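Long-range contacts in hydrazine synthase subunit beta (Candidatus Kuenenia stuttgartiensis, PDB 5C2V), which forms part of the hydrazine synthase complex, which condenses nitric oxide with ammonium to hydrazine, and may modulate passage of the hydroxylamine intermediate between two active sites: residues B[53-59]-B[71-76]; B[92-96]-B[123-127]; B[100-106]-B[144-150]; B[15-20]-B[323-329]. One frame throughout, in Å; residues are numbered along the deposited sequence.

Contact 1 (B[53-59]-B[71-76]); sequences VRVQPEA and VCNAES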
loop_
_atom_site.group_PDB
_atom_site.type_symbol
_atom_site.label_atom_id
_atom_site.label_comp_id
_atom_site.label_asym_id
_atom_site.label_seq_id
_atom_site.Cartn_x
_atom_site.Cartn_y
_atom_site.Cartn_z
ATOM N N VAL B 53 23.077 -18.895 -62.843
ATOM C CA VAL B 53 22.413 -17.663 -63.248
ATOM C C VAL B 53 23.444 -16.548 -63.365
ATOM O O VAL B 53 24.647 -16.792 -63.259
ATOM C CB VAL B 53 21.311 -17.238 -62.258
ATOM C CG1 VAL B 53 20.152 -18.224 -62.291
ATOM C CG2 VAL B 53 21.879 -17.098 -60.854
ATOM N N ARG B 54 22.973 -15.327 -63.585
ATOM C CA ARG B 54 23.864 -14.181 -63.719
ATOM C C ARG B 54 24.434 -13.766 -62.363
ATOM O O ARG B 54 24.212 -14.431 -61.352
ATOM C CB ARG B 54 23.136 -13.004 -64.369
ATOM C CG ARG B 54 22.425 -13.347 -65.667
ATOM C CD ARG B 54 23.330 -14.116 -66.614
ATOM N NE ARG B 54 22.661 -14.424 -67.875
ATOM C CZ ARG B 54 23.113 -15.301 -68.765
ATOM N NH1 ARG B 54 24.238 -15.963 -68.533
ATOM N NH2 ARG B 54 22.439 -15.517 -69.886
ATOM N N VAL B 55 25.178 -12.664 -62.357
ATOM C CA VAL B 55 25.932 -12.237 -61.182
ATOM C C VAL B 55 25.059 -11.813 -59.995
ATOM O O VAL B 55 24.159 -10.983 -60.135
ATOM C CB VAL B 55 26.874 -11.067 -61.542
ATOM C CG1 VAL B 55 27.854 -10.802 -60.413
ATOM C CG2 VAL B 55 27.620 -11.371 -62.833
ATOM N N GLN B 56 25.348 -12.399 -58.834
ATOM C CA GLN B 56 24.775 -11.992 -57.547
ATOM C C GLN B 56 23.243 -12.077 -57.458
ATOM O O GLN B 56 22.572 -11.056 -57.294
ATOM C CB GLN B 56 25.225 -10.557 -57.240
ATOM C CG GLN B 56 25.026 -10.112 -55.809
ATOM C CD GLN B 56 25.658 -8.771 -55.533
ATOM O OE1 GLN B 56 26.718 -8.441 -56.063
ATOM N NE2 GLN B 56 25.002 -7.986 -54.706
ATOM N N PRO B 57 22.672 -13.287 -57.614
ATOM C CA PRO B 57 21.226 -13.347 -57.373
ATOM C C PRO B 57 20.851 -13.071 -55.913
ATOM O O PRO B 57 21.362 -13.754 -55.026
ATOM C CB PRO B 57 20.878 -14.786 -57.756
ATOM C CG PRO B 57 22.128 -15.554 -57.466
ATOM C CD PRO B 57 23.267 -14.624 -57.792
ATOM N N GLU B 58 19.985 -12.095 -55.653
ATOM C CA GLU B 58 19.413 -11.945 -54.314
ATOM C C GLU B 58 17.962 -12.387 -54.073
ATOM O O GLU B 58 17.499 -12.352 -52.932
ATOM C CB GLU B 58 19.610 -10.503 -53.863
ATOM C CG GLU B 58 21.089 -10.232 -53.686
ATOM C CD GLU B 58 21.419 -8.814 -53.317
ATOM O OE1 GLU B 58 20.520 -7.947 -53.353
ATOM O OE2 GLU B 58 22.594 -8.579 -52.970
ATOM N N ALA B 59 17.246 -12.809 -55.110
ATOM C CA ALA B 59 15.836 -13.158 -54.930
ATOM C C ALA B 59 15.302 -14.091 -56.010
ATOM O O ALA B 59 15.845 -14.155 -57.111
ATOM C CB ALA B 59 14.987 -11.892 -54.874
ATOM N N VAL B 71 14.582 -15.512 -61.206
ATOM C CA VAL B 71 15.635 -15.155 -60.262
ATOM C C VAL B 71 16.092 -13.716 -60.471
ATOM O O VAL B 71 16.237 -13.264 -61.605
ATOM C CB VAL B 71 16.843 -16.105 -60.401
ATOM C CG1 VAL B 71 17.886 -15.804 -59.343
ATOM C CG2 VAL B 71 16.393 -17.554 -60.307
ATOM N N CYS B 72 16.315 -12.993 -59.378
ATOM C CA CYS B 72 16.778 -11.613 -59.474
ATOM C C CYS B 72 18.292 -11.524 -59.382
ATOM O O CYS B 72 18.864 -11.749 -58.319
ATOM C CB CYS B 72 16.153 -10.758 -58.371
ATOM S SG CYS B 72 14.499 -10.151 -58.729
ATOM N N ASN B 73 18.935 -11.161 -60.488
ATOM C CA ASN B 73 20.372 -10.935 -60.484
ATOM C C ASN B 73 20.649 -9.455 -60.261
ATOM O O ASN B 73 20.378 -8.615 -61.127
ATOM C CB ASN B 73 21.002 -11.414 -61.792
ATOM C CG ASN B 73 20.570 -12.819 -62.166
ATOM O OD1 ASN B 73 21.049 -13.802 -61.598
ATOM N ND2 ASN B 73 19.664 -12.922 -63.132
ATOM N N ALA B 74 21.203 -9.154 -59.091
ATOM C CA ALA B 74 21.336 -7.784 -58.618
ATOM C C ALA B 74 22.450 -7.015 -59.314
ATOM O O ALA B 74 22.246 -5.892 -59.777
ATOM C CB ALA B 74 21.565 -7.786 -57.124
ATOM N N GLU B 75 23.629 -7.622 -59.383
ATOM C CA GLU B 75 24.784 -6.964 -59.980
ATOM C C GLU B 75 24.631 -6.870 -61.492
ATOM O O GLU B 75 25.043 -5.888 -62.110
ATOM C CB GLU B 75 26.073 -7.705 -59.623
ATOM C CG GLU B 75 27.335 -7.054 -60.169
ATOM C CD GLU B 75 27.529 -5.637 -59.659
ATOM O OE1 GLU B 75 28.208 -5.465 -58.625
ATOM O OE2 GLU B 75 27.009 -4.694 -60.294
ATOM N N SER B 76 24.026 -7.894 -62.081
ATOM C CA SER B 76 23.813 -7.930 -63.522
ATOM C C SER B 76 22.687 -6.995 -63.943
ATOM O O SER B 76 22.454 -6.800 -65.138
ATOM C CB SER B 76 23.506 -9.356 -63.982
ATOM O OG SER B 76 24.551 -10.241 -63.623
#

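Contact 2 (B[92-96]-B[123-127]); sequences EIKVG and IDVID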
loop_
_atom_site.group_PDB
_atom_site.type_symbol
_atom_site.label_atom_id
_atom_site.label_comp_id
_atom_site.label_asym_id
_atom_site.label_seq_id
_atom_site.Cartn_x
_atom_site.Cartn_y
_atom_site.Cartn_z
ATOM N N GLU B 92 17.355 -14.254 -70.216
ATOM C CA GLU B 92 17.710 -13.156 -69.323
ATOM C C GLU B 92 17.011 -11.865 -69.747
ATOM O O GLU B 92 17.270 -11.334 -70.827
ATOM C CB GLU B 92 19.224 -12.943 -69.293
ATOM C CG GLU B 92 19.653 -11.721 -68.495
ATOM C CD GLU B 92 21.146 -11.473 -68.557
ATOM O OE1 GLU B 92 21.584 -10.362 -68.189
ATOM O OE2 GLU B 92 21.884 -12.389 -68.977
ATOM N N ILE B 93 16.130 -11.363 -68.887
ATOM C CA ILE B 93 15.433 -10.106 -69.141
ATOM C C ILE B 93 16.136 -8.980 -68.395
ATOM O O ILE B 93 16.560 -9.162 -67.261
ATOM C CB ILE B 93 13.959 -10.179 -68.698
ATOM C CG1 ILE B 93 13.340 -11.510 -69.124
ATOM C CG2 ILE B 93 13.171 -9.000 -69.255
ATOM C CD1 ILE B 93 11.947 -11.731 -68.590
ATOM N N LYS B 94 16.268 -7.817 -69.022
ATOM C CA LYS B 94 16.986 -6.720 -68.381
ATOM C C LYS B 94 16.042 -5.707 -67.737
ATOM O O LYS B 94 15.063 -5.268 -68.342
ATOM C CB LYS B 94 17.915 -6.036 -69.385
ATOM C CG LYS B 94 19.031 -6.951 -69.865
ATOM C CD LYS B 94 20.175 -6.184 -70.505
ATOM C CE LYS B 94 21.340 -7.114 -70.811
ATOM N NZ LYS B 94 21.790 -7.856 -69.597
ATOM N N VAL B 95 16.359 -5.349 -66.496
ATOM C CA VAL B 95 15.509 -4.506 -65.662
ATOM C C VAL B 95 16.287 -3.312 -65.119
ATOM O O VAL B 95 17.429 -3.077 -65.511
ATOM C CB VAL B 95 14.915 -5.297 -64.481
ATOM C CG1 VAL B 95 13.971 -6.379 -64.984
ATOM C CG2 VAL B 95 16.028 -5.900 -63.635
ATOM N N GLY B 96 15.665 -2.558 -64.217
ATOM C CA GLY B 96 16.315 -1.409 -63.612
ATOM C C GLY B 96 17.379 -1.840 -62.620
ATOM O O GLY B 96 17.760 -3.010 -62.582
ATOM N N ILE B 123 9.284 -0.288 -60.225
ATOM C CA ILE B 123 8.872 -1.683 -60.210
ATOM C C ILE B 123 8.613 -2.108 -61.650
ATOM O O ILE B 123 7.646 -1.666 -62.267
ATOM C CB ILE B 123 7.613 -1.909 -59.357
ATOM C CG1 ILE B 123 7.820 -1.356 -57.946
ATOM C CG2 ILE B 123 7.265 -3.390 -59.305
ATOM C CD1 ILE B 123 6.576 -1.395 -57.094
ATOM N N ASP B 124 9.464 -2.979 -62.181
ATOM C CA ASP B 124 9.344 -3.396 -63.571
ATOM C C ASP B 124 8.394 -4.577 -63.701
ATOM O O ASP B 124 8.495 -5.554 -62.956
ATOM C CB ASP B 124 10.715 -3.750 -64.151
ATOM C CG ASP B 124 11.627 -2.544 -64.266
ATOM O OD1 ASP B 124 11.115 -1.406 -64.253
ATOM O OD2 ASP B 124 12.856 -2.735 -64.376
ATOM N N VAL B 125 7.463 -4.476 -64.644
ATOM C CA VAL B 125 6.509 -5.548 -64.886
ATOM C C VAL B 125 6.980 -6.424 -66.047
ATOM O O VAL B 125 7.583 -5.942 -67.007
ATOM C CB VAL B 125 5.092 -4.999 -65.165
ATOM C CG1 VAL B 125 4.679 -4.036 -64.066
ATOM C CG2 VAL B 125 5.034 -4.304 -66.505
ATOM N N ILE B 126 6.729 -7.722 -65.929
ATOM C CA ILE B 126 7.185 -8.693 -66.915
ATOM C C ILE B 126 6.076 -9.672 -67.287
ATOM O O ILE B 126 5.535 -10.360 -66.426
ATOM C CB ILE B 126 8.401 -9.489 -66.396
ATOM C CG1 ILE B 126 9.622 -8.578 -66.258
ATOM C CG2 ILE B 126 8.709 -10.657 -67.318
ATOM C CD1 ILE B 126 10.840 -9.273 -65.687
ATOM N N ASP B 127 5.739 -9.733 -68.571
ATOM C CA ASP B 127 4.769 -10.712 -69.045
ATOM C C ASP B 127 5.421 -12.090 -69.104
ATOM O O ASP B 127 6.555 -12.223 -69.558
ATOM C CB ASP B 127 4.223 -10.321 -70.417
ATOM C CG ASP B 127 3.162 -11.282 -70.915
ATOM O OD1 ASP B 127 1.999 -11.164 -70.477
ATOM O OD2 ASP B 127 3.493 -12.162 -71.736
#

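Contact 3 (B[100-106]-B[144-150]); sequences SGIKISP and PRMVEIS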
loop_
_atom_site.group_PDB
_atom_site.type_symbol
_atom_site.label_atom_id
_atom_site.label_comp_id
_atom_site.label_asym_id
_atom_site.label_seq_id
_atom_site.Cartn_x
_atom_site.Cartn_y
_atom_site.Cartn_z
ATOM N N SER B 100 16.034 -6.350 -56.099
ATOM C CA SER B 100 16.174 -7.029 -54.814
ATOM C C SER B 100 15.055 -8.019 -54.518
ATOM O O SER B 100 15.098 -8.728 -53.511
ATOM C CB SER B 100 16.267 -5.999 -53.688
ATOM O OG SER B 100 15.149 -5.132 -53.703
ATOM N N GLY B 101 14.057 -8.073 -55.390
ATOM C CA GLY B 101 12.919 -8.941 -55.160
ATOM C C GLY B 101 11.978 -9.044 -56.339
ATOM O O GLY B 101 11.885 -8.135 -57.169
ATOM N N ILE B 102 11.256 -10.158 -56.391
ATOM C CA ILE B 102 10.369 -10.456 -57.503
ATOM C C ILE B 102 9.199 -11.318 -57.035
ATOM O O ILE B 102 9.366 -12.168 -56.160
ATOM C CB ILE B 102 11.143 -11.159 -58.639
ATOM C CG1 ILE B 102 10.275 -11.322 -59.887
ATOM C CG2 ILE B 102 11.718 -12.492 -58.165
ATOM C CD1 ILE B 102 11.068 -11.704 -61.114
ATOM N N LYS B 103 8.014 -11.096 -57.601
ATOM C CA LYS B 103 6.855 -11.927 -57.263
ATOM C C LYS B 103 5.900 -12.134 -58.434
ATOM O O LYS B 103 5.667 -11.227 -59.226
ATOM C CB LYS B 103 6.096 -11.332 -56.077
ATOM C CG LYS B 103 6.684 -11.727 -54.736
ATOM C CD LYS B 103 6.452 -10.678 -53.681
ATOM C CE LYS B 103 6.985 -11.146 -52.336
ATOM N NZ LYS B 103 7.095 -12.624 -52.264
ATOM N N ILE B 104 5.342 -13.336 -58.528
ATOM C CA ILE B 104 4.449 -13.684 -59.627
ATOM C C ILE B 104 2.990 -13.427 -59.260
ATOM O O ILE B 104 2.567 -13.701 -58.137
ATOM C CB ILE B 104 4.615 -15.163 -60.038
ATOM C CG1 ILE B 104 6.095 -15.555 -60.047
ATOM C CG2 ILE B 104 3.971 -15.423 -61.392
ATOM C CD1 ILE B 104 6.921 -14.820 -61.077
ATOM N N SER B 105 2.228 -12.896 -60.212
ATOM C CA SER B 105 0.804 -12.644 -60.020
ATOM C C SER B 105 0.051 -13.950 -59.772
ATOM O O SER B 105 0.509 -15.015 -60.190
ATOM C CB SER B 105 0.226 -11.914 -61.237
ATOM O OG SER B 105 0.325 -12.711 -62.405
ATOM N N PRO B 106 -1.098 -13.877 -59.076
ATOM C CA PRO B 106 -1.916 -15.062 -58.789
ATOM C C PRO B 106 -2.275 -15.869 -60.036
ATOM O O PRO B 106 -2.275 -17.099 -59.987
ATOM C CB PRO B 106 -3.173 -14.469 -58.151
ATOM C CG PRO B 106 -2.700 -13.218 -57.507
ATOM C CD PRO B 106 -1.632 -12.672 -58.415
ATOM N N PRO B 144 12.834 0.884 -53.772
ATOM C CA PRO B 144 11.958 -0.198 -53.312
ATOM C C PRO B 144 12.768 -1.461 -53.025
ATOM O O PRO B 144 13.504 -1.916 -53.898
ATOM C CB PRO B 144 11.005 -0.418 -54.496
ATOM C CG PRO B 144 11.146 0.803 -55.357
ATOM C CD PRO B 144 12.540 1.295 -55.155
ATOM N N ARG B 145 12.628 -2.018 -51.827
ATOM C CA ARG B 145 13.364 -3.229 -51.468
ATOM C C ARG B 145 12.693 -4.507 -51.962
ATOM O O ARG B 145 13.344 -5.407 -52.491
ATOM C CB ARG B 145 13.553 -3.298 -49.951
ATOM C CG ARG B 145 14.358 -4.497 -49.472
ATOM C CD ARG B 145 15.701 -4.592 -50.179
ATOM N NE ARG B 145 16.518 -5.679 -49.649
ATOM C CZ ARG B 145 17.549 -5.508 -48.827
ATOM N NH1 ARG B 145 17.901 -4.287 -48.448
ATOM N NH2 ARG B 145 18.234 -6.557 -48.391
ATOM N N MET B 146 11.378 -4.568 -51.785
ATOM C CA MET B 146 10.607 -5.775 -52.050
ATOM C C MET B 146 9.169 -5.384 -52.371
ATOM O O MET B 146 8.707 -4.327 -51.943
ATOM C CB MET B 146 10.667 -6.714 -50.836
ATOM C CG MET B 146 9.750 -7.929 -50.884
ATOM S SD MET B 146 10.142 -9.089 -52.205
ATOM C CE MET B 146 11.337 -10.139 -51.383
ATOM N N VAL B 147 8.461 -6.218 -53.125
ATOM C CA VAL B 147 7.035 -6.001 -53.308
ATOM C C VAL B 147 6.258 -7.144 -52.671
ATOM O O VAL B 147 6.853 -8.091 -52.170
ATOM C CB VAL B 147 6.668 -5.900 -54.796
ATOM C CG1 VAL B 147 7.267 -4.643 -55.406
ATOM C CG2 VAL B 147 7.136 -7.141 -55.541
ATOM N N GLU B 148 4.934 -7.039 -52.668
ATOM C CA GLU B 148 4.071 -8.158 -52.299
ATOM C C GLU B 148 2.716 -8.012 -52.987
ATOM O O GLU B 148 2.199 -6.902 -53.105
ATOM C CB GLU B 148 3.911 -8.239 -50.777
ATOM C CG GLU B 148 2.890 -9.258 -50.279
ATOM C CD GLU B 148 3.417 -10.683 -50.257
ATOM O OE1 GLU B 148 3.144 -11.400 -49.271
ATOM O OE2 GLU B 148 4.083 -11.098 -51.226
ATOM N N ILE B 149 2.126 -9.125 -53.409
ATOM C CA ILE B 149 0.820 -9.075 -54.057
ATOM C C ILE B 149 -0.276 -9.618 -53.145
ATOM O O ILE B 149 -0.124 -10.672 -52.527
ATOM C CB ILE B 149 0.811 -9.860 -55.384
ATOM C CG1 ILE B 149 1.966 -9.406 -56.278
ATOM C CG2 ILE B 149 -0.518 -9.684 -56.103
ATOM C CD1 ILE B 149 1.979 -10.067 -57.637
ATOM N N SER B 150 -1.377 -8.877 -53.061
ATOM C CA SER B 150 -2.523 -9.265 -52.249
ATOM C C SER B 150 -3.167 -10.548 -52.775
ATOM O O SER B 150 -3.057 -10.854 -53.962
ATOM C CB SER B 150 -3.545 -8.128 -52.214
ATOM O OG SER B 150 -3.990 -7.802 -53.519
HETATM O O HOH W 1 15.199 -7.721 -50.832
#

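Contact 4 (B[15-20]-B[323-329]); sequences PFHITM and SSVCLSP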
loop_
_atom_site.group_PDB
_atom_site.type_symbol
_atom_site.label_atom_id
_atom_site.label_comp_id
_atom_site.label_asym_id
_atom_site.label_seq_id
_atom_site.Cartn_x
_atom_site.Cartn_y
_atom_site.Cartn_z
ATOM N N PRO B 15 24.125 -18.330 -49.196
ATOM C CA PRO B 15 22.711 -18.147 -49.557
ATOM C C PRO B 15 22.111 -16.842 -49.029
ATOM O O PRO B 15 22.141 -16.585 -47.825
ATOM C CB PRO B 15 22.026 -19.340 -48.880
ATOM C CG PRO B 15 23.118 -20.319 -48.577
ATOM C CD PRO B 15 24.339 -19.504 -48.334
ATOM N N PHE B 16 21.569 -16.034 -49.938
ATOM C CA PHE B 16 20.896 -14.790 -49.579
ATOM C C PHE B 16 19.367 -14.832 -49.480
ATOM O O PHE B 16 18.755 -13.912 -48.938
ATOM C CB PHE B 16 21.295 -13.718 -50.595
ATOM C CG PHE B 16 21.244 -12.324 -50.056
ATOM C CD1 PHE B 16 22.213 -11.876 -49.176
ATOM C CD2 PHE B 16 20.238 -11.454 -50.442
ATOM C CE1 PHE B 16 22.173 -10.591 -48.678
ATOM C CE2 PHE B 16 20.194 -10.166 -49.949
ATOM C CZ PHE B 16 21.163 -9.733 -49.066
ATOM N N HIS B 17 18.752 -15.898 -49.985
ATOM C CA HIS B 17 17.295 -15.929 -50.110
ATOM C C HIS B 17 16.790 -17.359 -50.237
ATOM O O HIS B 17 17.542 -18.254 -50.624
ATOM C CB HIS B 17 16.851 -15.089 -51.318
ATOM C CG HIS B 17 15.373 -14.852 -51.396
ATOM N ND1 HIS B 17 14.504 -15.739 -51.996
ATOM C CD2 HIS B 17 14.612 -13.823 -50.954
ATOM C CE1 HIS B 17 13.273 -15.267 -51.919
ATOM N NE2 HIS B 17 13.309 -14.106 -51.291
ATOM N N ILE B 18 15.517 -17.577 -49.931
ATOM C CA ILE B 18 14.928 -18.898 -50.100
ATOM C C ILE B 18 13.425 -18.805 -50.365
ATOM O O ILE B 18 12.750 -17.893 -49.886
ATOM C CB ILE B 18 15.205 -19.792 -48.861
ATOM C CG1 ILE B 18 14.914 -21.262 -49.171
ATOM C CG2 ILE B 18 14.423 -19.304 -47.646
ATOM C CD1 ILE B 18 15.299 -22.209 -48.055
ATOM N N THR B 19 12.913 -19.745 -51.152
ATOM C CA THR B 19 11.485 -19.841 -51.416
ATOM C C THR B 19 11.117 -21.297 -51.654
ATOM O O THR B 19 11.980 -22.175 -51.625
ATOM C CB THR B 19 11.063 -18.990 -52.630
ATOM O OG1 THR B 19 9.640 -19.056 -52.792
ATOM C CG2 THR B 19 11.737 -19.492 -53.899
ATOM N N MET B 20 9.838 -21.556 -51.896
ATOM C CA MET B 20 9.370 -22.927 -52.045
ATOM C C MET B 20 8.274 -23.025 -53.097
ATOM O O MET B 20 7.474 -22.105 -53.261
ATOM C CB MET B 20 8.869 -23.460 -50.702
ATOM C CG MET B 20 8.852 -24.972 -50.586
ATOM S SD MET B 20 8.306 -25.500 -48.952
ATOM C CE MET B 20 9.042 -27.127 -48.855
ATOM N N SER B 323 19.140 -14.511 -43.421
ATOM C CA SER B 323 18.609 -13.355 -44.136
ATOM C C SER B 323 17.208 -13.569 -44.715
ATOM O O SER B 323 16.518 -12.603 -45.040
ATOM C CB SER B 323 19.570 -12.958 -45.261
ATOM O OG SER B 323 19.936 -14.086 -46.037
ATOM N N SER B 324 16.788 -14.824 -44.848
ATOM C CA SER B 324 15.495 -15.117 -45.461
ATOM C C SER B 324 14.832 -16.366 -44.889
ATOM O O SER B 324 15.507 -17.311 -44.485
ATOM C CB SER B 324 15.655 -15.271 -46.976
ATOM O OG SER B 324 14.398 -15.432 -47.609
ATOM N N VAL B 325 13.502 -16.359 -44.860
ATOM C CA VAL B 325 12.737 -17.506 -44.383
ATOM C C VAL B 325 11.565 -17.818 -45.308
ATOM O O VAL B 325 11.073 -16.939 -46.017
ATOM C CB VAL B 325 12.193 -17.280 -42.956
ATOM C CG1 VAL B 325 13.317 -17.360 -41.932
ATOM C CG2 VAL B 325 11.464 -15.947 -42.868
ATOM N N CYS B 326 11.121 -19.071 -45.299
ATOM C CA CYS B 326 9.943 -19.459 -46.071
ATOM C C CYS B 326 9.195 -20.607 -45.401
ATOM O O CYS B 326 9.749 -21.315 -44.561
ATOM C CB CYS B 326 10.334 -19.847 -47.499
ATOM S SG CYS B 326 11.256 -21.395 -47.637
ATOM N N LEU B 327 7.934 -20.789 -45.779
ATOM C CA LEU B 327 7.094 -21.817 -45.173
ATOM C C LEU B 327 6.608 -22.850 -46.180
ATOM O O LEU B 327 6.467 -22.562 -47.369
ATOM C CB LEU B 327 5.884 -21.180 -44.488
ATOM C CG LEU B 327 6.096 -20.459 -43.158
ATOM C CD1 LEU B 327 4.828 -19.730 -42.764
ATOM C CD2 LEU B 327 6.499 -21.445 -42.078
ATOM N N SER B 328 6.349 -24.057 -45.689
ATOM C CA SER B 328 5.667 -25.074 -46.475
ATOM C C SER B 328 4.189 -24.700 -46.560
ATOM O O SER B 328 3.669 -24.043 -45.660
ATOM C CB SER B 328 5.851 -26.459 -45.850
ATOM O OG SER B 328 5.326 -26.500 -44.535
ATOM N N PRO B 329 3.509 -25.107 -47.645
ATOM C CA PRO B 329 2.100 -24.741 -47.842
ATOM C C PRO B 329 1.179 -25.203 -46.711
ATOM O O PRO B 329 0.117 -24.611 -46.519
ATOM C CB PRO B 329 1.735 -25.440 -49.160
ATOM C CG PRO B 329 2.789 -26.480 -49.364
ATOM C CD PRO B 329 4.030 -25.903 -48.769
#

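Contact 1 (B[53-59]-B[71-76])
Residues 53-59 and 71-76 belong to the inner hairpin of the second blade of a seven-bladed beta-propeller. The first segment brings the chain in from the preceding blade and starts innermost strand 57-62; the second ends its antiparallel neighbour, 68-73, and turns off. Backbone hydrogen bonds dominate. Ala-74 N donates to Gln-56 O (3.0 Å) and Glu-58 N to Cys-72 O (2.9 Å), while Cys-72 N reaches Ala-59 O at 2.6 Å. Two consecutive residues, Glu-58 and Ala-59, thus face the single residue Cys-72, as in a classic beta bulge; the near-helical backbone of Glu-58 (-105/-4°) fits this. Between Pro-57 and Asn-73, a non-hydrogen-bonded pair with CA atoms 4.0 Å apart, the strands come close enough for a CA-H...O contact from Pro-57 CA to Cys-72 O (3.0 Å).

Apolar packing occurs on two faces. Pro-57 CB meets Val-71 CG1 at 3.5 Å on the side where Val-53 also lies, and Ala-59 CB touches Cys-72 CB at 3.9 Å on the side that packs on Pro-99 and Ile-102 of the next blade. Among polar side chains, Glu-58 takes hydrogen bonds from Gln-56, Gln-32 and Trp-98. The turn after the strand carries Glu-75, whose side chain lies about 5 Å from the bound calcium ion, and it is tied back to the incoming loop by Val-55 N, which donates to Ser-76 OG at 2.8 Å.

Contact 2 (B[92-96]-B[123-127])
Ile-93 lays its CD1 against CG2 of Ile-126 at 3.6 Å, the tightest apolar touch between the two segments. A second, looser one follows where Val-95 CG1 approaches Ile-126 CD1 at 4.3 Å, so that Ile-126 is met by both branched side chains from 92-96. These alternate residues point toward 123-127, whereas Lys-94, between them, points away and forms a salt bridge with Glu-92 inside its own segment (NZ to OE1, 2.9 Å). Val-81 also packs on Ile-93, and Val-113 on Ile-126, which extends the apolar patch into both sheets.

No backbone pairing joins the segments: the nearest CA atoms are 6.6 Å apart for Val-95 and Asp-124 and 8.7 Å for Ile-93 and Ile-126. The single hydrogen bond is made by a side chain instead. Gly-96 N donates to Asp-124 OD2 at 2.8 Å, and the same oxygen lies 3.3 Å from Val-95 CB, while Asp-124 OD1 is hydrogen-bonded to Ser-136 on the neighbouring strand. The buried carboxylate therefore fixes the start of the link that leaves strand 88-94, immediately before the calcium-site residue Asp-97. Face-to-face packing of this kind, with the outermost strand of the second blade lying over the third strand of the next, is typical of adjacent blades in a beta-propeller.

Contact 3 (B[100-106]-B[144-150])
Strands 100-104 and 144-149 are the innermost strands of the third and fourth propeller blades. They run side by side at 15° without a direct hydrogen bond, so side chains fill the gap. Lys-103 extends from an m chi1 through trans chi2 and chi3, passing its CD within 3.0 Å of Val-147 O; only chi4 (-22°) is off a well, and NZ ends 3.5 Å from Glu-148 OE2 in a salt bridge. Glu-148 starts away from its partner, but chi2 near 80° swings the carboxylate back, with OE1 hydrogen-bonded to Tyr-197 N. Met-146, with p torsions at chi2 and chi3, curls its SD to 4.1 Å from Gly-101 CA and 3.8 Å from Lys-103 CE; a CB on Gly-101 would collide with that sulfur. Ile-149, m then t, packs its CD1 on Ser-105 CA (3.7 Å) and its CG2 on Pro-106 CD (3.9 Å).

At the other end a water accepts from Arg-145 NE (2.7 Å) and donates to Ser-100 O (2.9 Å). The guanidinium itself forms a salt bridge with Glu-69 of the gamma subunit. The two blades are thus joined by water, charge and van der Waals contact, and one end of the seam also serves the subunit interface.

Contact 4 (B[15-20]-B[323-329])
Cys-326 and Ile-18 form the apolar centre, with SG of Cys-326 3.8 Å from CG2 of Ile-18. Met-20 continues the row: its CB lies 4.4 Å from Cys-326 SG, and its extended side chain carries SD past the end of the opposite strand to within 3.6 Å of Ser-328 CA and 4.3 Å of Pro-329 CD. Leu-27, from the strand next to 15-20, touches both Met-20 and Cys-326, and Ala-337 and Tyr-335 cover Ile-18 and Met-20 from the other blade.

The two strands are the innermost ones of the first and last blades of the seven-bladed propeller, 303 residues apart in sequence, and their packing closes the ring. They run almost parallel (13°), with axes 5.5 Å apart at closest approach, and no backbone-to-backbone hydrogen bond links them; each pairs instead within its own sheet, 15-20 with 26-31 and 322-327 with 333-338.

Further along, the seam becomes polar. Ser-324 places its CB 3.6 Å from His-17 CA, and its OG sits over one face of the His-17 imidazole, 3.7 Å from CD2; the same OG receives a weak hydrogen bond from Ile-18 N at 3.4 Å. Beyond it, Ser-323 OG donates to Phe-16 O at 3.1 Å, while Pro-15, the residue before, packs on Thr-11 of the gamma subunit.

Contact 1 lies within one blade and is the only one of the four built on backbone hydrogen bonds; the others join neighbouring blades through side chains. Contacts 3 and 4 pair innermost strands, each centred about 9 Å from the centre of the chain, with contact 4 only partly buried. Contact 2, about 19 Å out, joins outer strands yet remains buried. Blade two links contacts 1 and 2, through a salt bridge from Arg-54 to Glu-92, and blade three is common to contacts 2 and 3. Ala-59 and Cys-72 of contact 1 pack on the 100-106 strand of contact 3. Contact 4 encloses all the others along the chain.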